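Local coordinates for protein diguanylate cyclase (Pseudomonas aeruginosa, PDB 5M3C) that belongs to the diguanylate cyclase family, joining a GGDEF domain and an EAL domain in one chain, with GTP and calcium ions bound, at residues 273-277 with 278-282. Numbering follows the deposited sequence.
Sequences AQLGQ and PQLIE
A chi1 of 176° swings CG of Leu280 away from its own nitrogen to lie beside the carbonyl carbon, and the isobutyl group reaches back over the preceding turn, where CD2 meets CD1 of Leu275 at 4.1 Å. The same methyl lies 3.9 Å from CA of Leu275 and 3.4 Å from the carbonyl O of Gln274, so Leu280 rests on backbone as much as on side chain. Two consecutive helices can be joined through a tight corner, and here Gln277 N is bonded to Gln274 O (3.2 Å). Gln277 then takes an extended backbone (phi/psi -63°/124°), and Pro278, whose nitrogen has no hydrogen to donate, begins the turn. Three residues on from Gln277, the chain has curled back far enough for Leu280 N to form a weak hydrogen bond to Gln277 O, 3.4 Å long, while CB of Leu280 comes within 4.2 Å of CB of Gln277. Gln274 accepts a hydrogen bond at OE1 from Ala271 N and packs on Leu246 of helix 238-259. Leu275 and Ile281 face helix 312-324 through Leu321 and Leu324. The corner belongs to the beta-alpha-beta crossover linking neighbouring parallel strands 266-269 and 298-303 of the EAL domain.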
ATOM      1  N   ALA B 273       4.992   8.980 -12.860  1.00 62.33           N
ATOM      2  CA  ALA B 273       6.116   8.555 -13.688  1.00 63.33           C
ATOM      3  C   ALA B 273       7.086   9.698 -13.982  1.00 65.38           C
ATOM      4  O   ALA B 273       8.292   9.472 -14.104  1.00 67.72           O
ATOM      5  CB  ALA B 273       5.613   7.943 -14.985  1.00 62.99           C
ATOM      6  N   GLN B 274       6.567  10.919 -14.094  1.00 65.21           N
ATOM      7  CA  GLN B 274       7.415  12.087 -14.325  1.00 65.37           C
ATOM      8  C   GLN B 274       8.467  12.213 -13.234  1.00 66.88           C
ATOM      9  O   GLN B 274       9.576  12.683 -13.482  1.00 67.07           O
ATOM     10  CB  GLN B 274       6.587  13.369 -14.359  1.00 65.24           C
ATOM     11  CG  GLN B 274       5.646  13.485 -15.542  1.00 65.19           C
ATOM     12  CD  GLN B 274       4.973  14.841 -15.602  1.00 64.66           C
ATOM     13  OE1 GLN B 274       3.761  14.955 -15.418  1.00 64.62           O
ATOM     14  NE2 GLN B 274       5.761  15.880 -15.849  1.00 64.81           N
ATOM     15  N   LEU B 275       8.109  11.799 -12.024  1.00 69.27           N
ATOM     16  CA  LEU B 275       9.025  11.869 -10.895  1.00 71.58           C
ATOM     17  C   LEU B 275      10.130  10.835 -11.068  1.00 73.36           C
ATOM     18  O   LEU B 275      11.249  11.018 -10.588  1.00 74.07           O
ATOM     19  CB  LEU B 275       8.275  11.627  -9.586  1.00 71.93           C
ATOM     20  CG  LEU B 275       8.754  12.457  -8.396  1.00 72.61           C
ATOM     21  CD1 LEU B 275       8.441  13.930  -8.613  1.00 72.69           C
ATOM     22  CD2 LEU B 275       8.111  11.962  -7.112  1.00 73.48           C
ATOM     23  N   GLY B 276       9.805   9.751 -11.767  1.00 75.50           N
ATOM     24  CA  GLY B 276      10.760   8.688 -12.047  1.00 77.57           C
ATOM     25  C   GLY B 276      11.801   9.074 -13.080  1.00 81.42           C
ATOM     26  O   GLY B 276      12.847   8.432 -13.178  1.00 83.50           O
ATOM     27  N   GLN B 277      11.519  10.119 -13.858  1.00 85.28           N
ATOM     28  CA  GLN B 277      12.471  10.610 -14.857  1.00 86.60           C
ATOM     29  C   GLN B 277      13.754  11.105 -14.194  1.00 90.14           C
ATOM     30  O   GLN B 277      13.708  11.975 -13.321  1.00 91.40           O
ATOM     31  CB  GLN B 277      11.861  11.737 -15.696  1.00 85.50           C
ATOM     32  CG  GLN B 277      11.119  11.265 -16.935  1.00 84.74           C
ATOM     33  CD  GLN B 277      10.947  12.367 -17.968  1.00 83.52           C
ATOM     34  OE1 GLN B 277      10.426  13.441 -17.669  1.00 80.91           O
ATOM     35  NE2 GLN B 277      11.385  12.101 -19.195  1.00 83.47           N
ATOM     36  N   PRO B 278      14.904  10.547 -14.604  1.00 92.99           N
ATOM     37  CA  PRO B 278      16.202  10.930 -14.048  1.00 93.75           C
ATOM     38  C   PRO B 278      16.613  12.359 -14.393  1.00 93.34           C
ATOM     39  O   PRO B 278      17.360  12.984 -13.641  1.00 93.42           O
ATOM     40  CB  PRO B 278      17.177   9.936 -14.696  1.00 94.31           C
ATOM     41  CG  PRO B 278      16.333   8.800 -15.164  1.00 94.39           C
ATOM     42  CD  PRO B 278      15.017   9.411 -15.535  1.00 93.66           C
ATOM     43  N   GLN B 279      16.128  12.866 -15.522  1.00 92.75           N
ATOM     44  CA  GLN B 279      16.523  14.191 -15.988  1.00 93.32           C
ATOM     45  C   GLN B 279      15.544  15.280 -15.553  1.00 91.69           C
ATOM     46  O   GLN B 279      15.782  16.468 -15.781  1.00 91.47           O
ATOM     47  CB  GLN B 279      16.666  14.180 -17.509  1.00 95.01           C
ATOM     48  CG  GLN B 279      17.798  13.289 -17.994  1.00 96.49           C
ATOM     49  CD  GLN B 279      19.131  13.655 -17.362  1.00 97.72           C
ATOM     50  OE1 GLN B 279      19.398  14.824 -17.071  1.00 96.65           O
ATOM     51  NE2 GLN B 279      19.978  12.654 -17.142  1.00 97.45           N
ATOM     52  N   LEU B 280      14.459  14.870 -14.901  1.00 89.21           N
ATOM     53  CA  LEU B 280      13.406  15.793 -14.489  1.00 86.66           C
ATOM     54  C   LEU B 280      13.953  17.135 -14.009  1.00 85.34           C
ATOM     55  O   LEU B 280      13.628  18.177 -14.576  1.00 85.41           O
ATOM     56  CB  LEU B 280      12.550  15.164 -13.388  1.00 85.77           C
ATOM     57  CG  LEU B 280      11.461  16.068 -12.806  1.00 85.45           C
ATOM     58  CD1 LEU B 280      10.524  16.565 -13.898  1.00 85.22           C
ATOM     59  CD2 LEU B 280      10.682  15.344 -11.719  1.00 85.32           C
ATOM     60  N   ILE B 281      14.779  17.111 -12.967  1.00 84.70           N
ATOM     61  CA  ILE B 281      15.283  18.348 -12.372  1.00 85.32           C
ATOM     62  C   ILE B 281      16.084  19.165 -13.383  1.00 86.15           C
ATOM     63  O   ILE B 281      15.933  20.385 -13.463  1.00 86.42           O
ATOM     64  CB  ILE B 281      16.172  18.081 -11.142  1.00 84.80           C
ATOM     65  CG1 ILE B 281      15.443  17.186 -10.137  1.00 84.80           C
ATOM     66  CG2 ILE B 281      16.574  19.398 -10.493  1.00 84.46           C
ATOM     67  CD1 ILE B 281      16.211  16.943  -8.856  1.00 85.02           C
ATOM     68  N   GLU B 282      16.937  18.490 -14.149  1.00 85.33           N
ATOM     69  CA  GLU B 282      17.758  19.165 -15.150  1.00 83.64           C
ATOM     70  C   GLU B 282      16.859  19.839 -16.174  1.00 79.67           C
ATOM     71  O   GLU B 282      17.059  20.998 -16.536  1.00 78.27           O
ATOM     72  CB  GLU B 282      18.688  18.169 -15.853  1.00 86.44           C
ATOM     73  CG  GLU B 282      20.003  17.904 -15.130  1.00 87.66           C
ATOM     74  CD  GLU B 282      19.835  17.154 -13.821  1.00 88.42           C
ATOM     75  OE1 GLU B 282      20.863  16.867 -13.171  1.00 88.61           O
ATOM     76  OE2 GLU B 282      18.685  16.847 -13.436  1.00 89.44           O
TER